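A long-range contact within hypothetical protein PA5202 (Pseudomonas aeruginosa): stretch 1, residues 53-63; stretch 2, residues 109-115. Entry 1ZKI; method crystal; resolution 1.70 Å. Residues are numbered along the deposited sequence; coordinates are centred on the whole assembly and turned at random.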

ATOM      1  N   ALA A  53      15.801   5.358  -8.034  1.00 11.02           N
ATOM      2  CA  ALA A  53      16.081   6.368  -6.998  1.00 11.70           C
ATOM      3  C   ALA A  53      14.869   6.560  -6.101  1.00 11.77           C
ATOM      4  O   ALA A  53      14.989   6.649  -4.874  1.00 11.71           O
ATOM      5  CB  ALA A  53      16.506   7.667  -7.634  1.00 11.24           C
ATOM      6  N   LEU A  54      13.694   6.588  -6.717  1.00 11.31           N
ATOM      7  CA  LEU A  54      12.450   6.659  -5.944  1.00 12.12           C
ATOM      8  C   LEU A  54      12.274   5.439  -5.035  1.00 11.76           C
ATOM      9  O   LEU A  54      11.890   5.586  -3.864  1.00 11.50           O
ATOM     10  CB  LEU A  54      11.256   6.805  -6.872  1.00 12.02           C
ATOM     11  CG  LEU A  54      11.116   8.198  -7.495  1.00 13.05           C
ATOM     12  CD1 LEU A  54      10.149   8.222  -8.707  1.00 13.67           C
ATOM     13  CD2 LEU A  54      10.684   9.245  -6.459  1.00 14.22           C
ATOM     14  N   PHE A  55      12.557   4.247  -5.551  1.00 12.10           N
ATOM     15  CA  PHE A  55      12.461   3.067  -4.714  1.00 11.81           C
ATOM     16  C   PHE A  55      13.478   3.121  -3.569  1.00 11.74           C
ATOM     17  O   PHE A  55      13.156   2.753  -2.444  1.00 12.69           O
ATOM     18  CB  PHE A  55      12.648   1.795  -5.532  1.00 11.50           C
ATOM     19  CG  PHE A  55      12.614   0.557  -4.702  1.00 12.23           C
ATOM     20  CD1 PHE A  55      11.417  -0.141  -4.530  1.00 14.46           C
ATOM     21  CD2 PHE A  55      13.773   0.113  -4.055  1.00 13.62           C
ATOM     22  CE1 PHE A  55      11.372  -1.294  -3.739  1.00 16.88           C
ATOM     23  CE2 PHE A  55      13.751  -1.032  -3.258  1.00 14.94           C
ATOM     24  CZ  PHE A  55      12.549  -1.746  -3.101  1.00 14.84           C
ATOM     25  N   SER A  56      14.703   3.563  -3.856  1.00 11.63           N
ATOM     26  CA  SER A  56      15.757   3.647  -2.840  1.00 11.37           C
ATOM     27  C   SER A  56      15.307   4.577  -1.716  1.00 11.72           C
ATOM     28  O   SER A  56      15.427   4.252  -0.548  1.00 11.57           O
ATOM     29  CB  SER A  56      17.060   4.138  -3.463  1.00 11.69           C
ATOM     30  OG  SER A  56      17.536   3.191  -4.414  1.00 11.59           O
ATOM     31  N   LEU A  57      14.751   5.721  -2.093  1.00 11.15           N
ATOM     32  CA  LEU A  57      14.162   6.629  -1.130  1.00 11.80           C
ATOM     33  C   LEU A  57      13.121   5.909  -0.271  1.00 12.57           C
ATOM     34  O   LEU A  57      13.178   5.972   0.979  1.00 12.12           O
ATOM     35  CB  LEU A  57      13.531   7.798  -1.871  1.00 11.99           C
ATOM     36  CG  LEU A  57      12.591   8.684  -1.055  1.00 11.68           C
ATOM     37  CD1 LEU A  57      13.371   9.396   0.065  1.00 11.99           C
ATOM     38  CD2 LEU A  57      11.928   9.679  -2.005  1.00 11.24           C
HETATM   39  N   MSE A  58      12.197   5.197  -0.920  1.00 13.75           N
HETATM   40  CA  MSE A  58      11.157   4.500  -0.183  1.00 15.44           C
HETATM   41  C   MSE A  58      11.720   3.440   0.778  1.00 14.54           C
HETATM   42  O   MSE A  58      11.342   3.396   1.941  1.00 13.75           O
HETATM   43  CB  MSE A  58      10.144   3.859  -1.140  1.00 15.31           C
HETATM   44  CG  MSE A  58       9.001   3.201  -0.394  1.00 16.73           C
HETATM   45 SE   MSE A  58       7.666   2.653  -1.672  1.00 25.80          SE
HETATM   46  CE  MSE A  58       7.117   4.448  -2.227  1.00 18.24           C
ATOM     47  N   ASP A  59      12.631   2.605   0.288  1.00 13.60           N
ATOM     48  CA  ASP A  59      13.207   1.537   1.123  1.00 14.11           C
ATOM     49  C   ASP A  59      13.902   2.125   2.367  1.00 13.88           C
ATOM     50  O   ASP A  59      13.739   1.627   3.499  1.00 14.15           O
ATOM     51  CB  ASP A  59      14.177   0.691   0.293  1.00 14.52           C
ATOM     52  CG  ASP A  59      14.821  -0.411   1.112  1.00 19.49           C
ATOM     53  OD1 ASP A  59      14.101  -1.304   1.612  1.00 22.47           O
ATOM     54  OD2 ASP A  59      16.040  -0.349   1.307  1.00 26.56           O
ATOM     55  N   VAL A  60      14.663   3.200   2.170  1.00 12.70           N
ATOM     56  CA  VAL A  60      15.348   3.842   3.287  1.00 12.43           C
ATOM     57  C   VAL A  60      14.367   4.418   4.310  1.00 11.85           C
ATOM     58  O   VAL A  60      14.550   4.236   5.513  1.00 12.17           O
ATOM     59  CB  VAL A  60      16.363   4.887   2.800  1.00 12.51           C
ATOM     60  CG1 VAL A  60      16.862   5.761   3.952  1.00 14.55           C
ATOM     61  CG2 VAL A  60      17.558   4.159   2.088  1.00 13.01           C
ATOM     62  N   THR A  61      13.346   5.121   3.827  1.00 10.99           N
ATOM     63  CA  THR A  61      12.330   5.700   4.714  1.00 10.75           C
ATOM     64  C   THR A  61      11.592   4.606   5.502  1.00 10.72           C
ATOM     65  O   THR A  61      11.353   4.746   6.696  1.00 10.18           O
ATOM     66  CB  THR A  61      11.308   6.555   3.927  1.00 11.09           C
ATOM     67  OG1 THR A  61      12.015   7.447   3.054  1.00 10.76           O
ATOM     68  CG2 THR A  61      10.466   7.394   4.902  1.00 10.71           C
HETATM   69  N   MSE A  62      11.224   3.523   4.818  1.00 11.37           N
HETATM   70  CA  MSE A  62      10.589   2.384   5.487  1.00 13.22           C
HETATM   71  C   MSE A  62      11.494   1.776   6.563  1.00 11.64           C
HETATM   72  O   MSE A  62      11.025   1.468   7.642  1.00 11.90           O
HETATM   73  CB  MSE A  62      10.176   1.327   4.467  1.00 11.62           C
HETATM   74  CG  MSE A  62       9.021   1.746   3.590  1.00 11.03           C
HETATM   75 SE   MSE A  62       8.776   0.238   2.297  1.00 23.81          SE
HETATM   76  CE  MSE A  62       6.960   0.659   1.740  1.00 15.59           C
ATOM     77  N   GLY A  63      12.792   1.629   6.278  1.00 11.72           N
ATOM     78  CA  GLY A  63      13.737   1.114   7.276  1.00 11.59           C
ATOM     79  C   GLY A  63      13.796   1.985   8.527  1.00 11.89           C
ATOM     80  O   GLY A  63      13.848   1.477   9.654  1.00 12.28           O
ATOM     81  N   VAL A 109       4.998  -4.753   8.824  1.00 11.45           N
ATOM     82  CA  VAL A 109       4.448  -4.299   7.557  1.00 11.34           C
ATOM     83  C   VAL A 109       4.468  -2.776   7.554  1.00 11.45           C
ATOM     84  O   VAL A 109       4.065  -2.128   8.547  1.00 11.18           O
ATOM     85  CB  VAL A 109       3.017  -4.796   7.353  1.00 11.44           C
ATOM     86  CG1 VAL A 109       2.490  -4.389   5.969  1.00 12.50           C
ATOM     87  CG2 VAL A 109       2.958  -6.318   7.531  1.00 11.53           C
ATOM     88  N   VAL A 110       4.916  -2.211   6.439  1.00 10.81           N
ATOM     89  CA  VAL A 110       5.113  -0.762   6.338  1.00 11.91           C
ATOM     90  C   VAL A 110       4.569  -0.266   5.009  1.00 12.17           C
ATOM     91  O   VAL A 110       4.661  -0.987   4.002  1.00 12.09           O
ATOM     92  CB  VAL A 110       6.632  -0.380   6.417  1.00 11.29           C
ATOM     93  CG1 VAL A 110       6.819   1.138   6.546  1.00 11.38           C
ATOM     94  CG2 VAL A 110       7.316  -1.086   7.569  1.00 14.87           C
ATOM     95  N   GLU A 111       3.947   0.920   5.011  1.00 12.13           N
ATOM     96  CA  GLU A 111       3.540   1.555   3.760  1.00 13.53           C
ATOM     97  C   GLU A 111       4.296   2.861   3.624  1.00 13.13           C
ATOM     98  O   GLU A 111       4.834   3.371   4.616  1.00 12.17           O
ATOM     99  CB  GLU A 111       2.027   1.805   3.712  1.00 13.95           C
ATOM    100  CG  GLU A 111       1.533   2.847   4.700  1.00 15.82           C
ATOM    101  CD  GLU A 111       0.058   3.265   4.469  1.00 18.97           C
ATOM    102  OE1 GLU A 111      -0.521   2.933   3.412  1.00 25.65           O
ATOM    103  OE2 GLU A 111      -0.510   3.936   5.355  1.00 23.56           O
ATOM    104  N   ALA A 112       4.359   3.397   2.409  1.00 12.21           N
ATOM    105  CA  ALA A 112       5.036   4.681   2.204  1.00 12.74           C
ATOM    106  C   ALA A 112       4.466   5.391   0.997  1.00 13.12           C
ATOM    107  O   ALA A 112       3.925   4.751   0.093  1.00 13.87           O
ATOM    108  CB  ALA A 112       6.553   4.498   2.064  1.00 12.53           C
ATOM    109  N   GLU A 113       4.537   6.718   1.007  1.00 13.42           N
ATOM    110  CA  GLU A 113       4.154   7.507  -0.148  1.00 15.20           C
ATOM    111  C   GLU A 113       5.248   8.527  -0.417  1.00 13.71           C
ATOM    112  O   GLU A 113       5.923   8.990   0.515  1.00 13.55           O
ATOM    113  CB  GLU A 113       2.798   8.208   0.047  1.00 15.00           C
ATOM    114  CG  GLU A 113       2.766   9.178   1.190  1.00 19.25           C
ATOM    115  CD  GLU A 113       1.508  10.052   1.194  1.00 21.56           C
ATOM    116  OE1 GLU A 113       1.519  11.086   1.896  1.00 30.30           O
ATOM    117  OE2 GLU A 113       0.535   9.722   0.482  1.00 28.82           O
ATOM    118  N   VAL A 114       5.458   8.817  -1.692  1.00 11.88           N
ATOM    119  CA  VAL A 114       6.390   9.856  -2.110  1.00 12.13           C
ATOM    120  C   VAL A 114       5.557  10.953  -2.739  1.00 11.77           C
ATOM    121  O   VAL A 114       4.681  10.674  -3.573  1.00 11.61           O
ATOM    122  CB  VAL A 114       7.405   9.326  -3.139  1.00 12.32           C
ATOM    123  CG1 VAL A 114       8.369  10.448  -3.585  1.00 13.41           C
ATOM    124  CG2 VAL A 114       8.177   8.123  -2.548  1.00 12.31           C
ATOM    125  N   ARG A 115       5.824  12.190  -2.335  1.00 11.90           N
ATOM    126  CA  ARG A 115       5.068  13.334  -2.836  1.00 12.72           C
ATOM    127  C   ARG A 115       5.992  14.479  -3.204  1.00 12.24           C
ATOM    128  O   ARG A 115       7.114  14.586  -2.709  1.00 11.40           O
ATOM    129  CB  ARG A 115       4.080  13.836  -1.777  1.00 12.77           C
ATOM    130  CG  ARG A 115       2.925  12.896  -1.501  1.00 15.18           C
ATOM    131  CD  ARG A 115       1.878  13.552  -0.579  1.00 16.74           C
ATOM    132  NE  ARG A 115       0.746  12.649  -0.467  1.00 25.52           N
ATOM    133  CZ  ARG A 115      -0.291  12.643  -1.293  1.00 26.15           C
ATOM    134  NH1 ARG A 115      -0.371  13.527  -2.278  1.00 29.80           N
ATOM    135  NH2 ARG A 115      -1.248  11.751  -1.126  1.00 30.28           N
TER

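At the centre of this contact sits the smallest side chain the strand offers. Ala112 points its CB toward the helix and is met by two selenomethionines, one helical turn apart: Met58 CG lies 3.7 Å from Ala112 CB, and Met62 CE lies 3.9 Å from the same methyl. Across the helix and strand, Met58 and Ala112 are a register pair, their CA atoms 6.6 Å apart.

The two selenomethionines, Met58 and Met62, solve different problems with the same flexible chain. Met62 points toward the strand from its CA and runs out with chi1 m, chi2 t and chi3 t. Met62 CG packs on Val110 CG1 at 3.7 Å, while the terminal methyl reaches the strand backbone, with Met62 CE 3.6 Å from Val110 O and 3.8 Å from Ala112 N. These are van der Waals contacts, so the methyl covers the main chain without bonding to it. Met58 leaves its CA sideways, but its end comes nearer; with chi3 m, Met58 CE lies 3.8 Å from Val114 CG2.

Val114 gathers three helix residues. Besides Met58 CE, which is nearer Val114 CG2, it meets Leu54 CD2, which is nearer Val114 CG1 at 3.9 Å. Leu57 CD2 sits almost equally close to both methyls, 4.0 Å from Val114 CG1 and 4.1 Å from Val114 CG2. Leu57 points toward the strand; Leu54 starts sideways and its end approaches, so both leucines reach Val114 by different routes.

The backbone rules follow from periodicity. The strand alternates, sending Val110, Ala112 and Val114 toward the helix and Glu111 and Glu113 away. On the helix, Leu54, Leu57, Met58 and Met62 supply the contacts, the familiar spacing of three and four that keeps one face in register. The N-to-C directions lie at 133°, oblique but nearer antiparallel than parallel, so Met62 meets the earlier Val110 and Leu54 the later Val114. Closest approach of the axes is 8.7 Å, and the two stretches together bury 377 Å².

No hydrogen bond crosses the interface; the helix backbone bonds within itself, in an i to i-4 ladder, for example Met58 N to Leu54 O at 3.0 Å and Met62 N to Met58 O at 2.9 Å. Thr61, whose CB points toward the strand without making contact, turns its hydroxyl back to the helix: Thr61 OG1 donates to Leu57 O at 2.8 Å, which leaves a buried hydroxyl with a partner.

Charge is kept off the apolar face. On the strand's other side, Glu113 pairs with Arg115 two residues along, where alternation places both side chains on the same side: Arg115 NE donates to Glu113 OE1 at 2.9 Å within a salt bridge, supported by a weak bond from Arg115 NH2 to Glu113 OE2 at 3.1 Å. On the helix, Asp59 points away from the strand and finds its partner elsewhere in the structure.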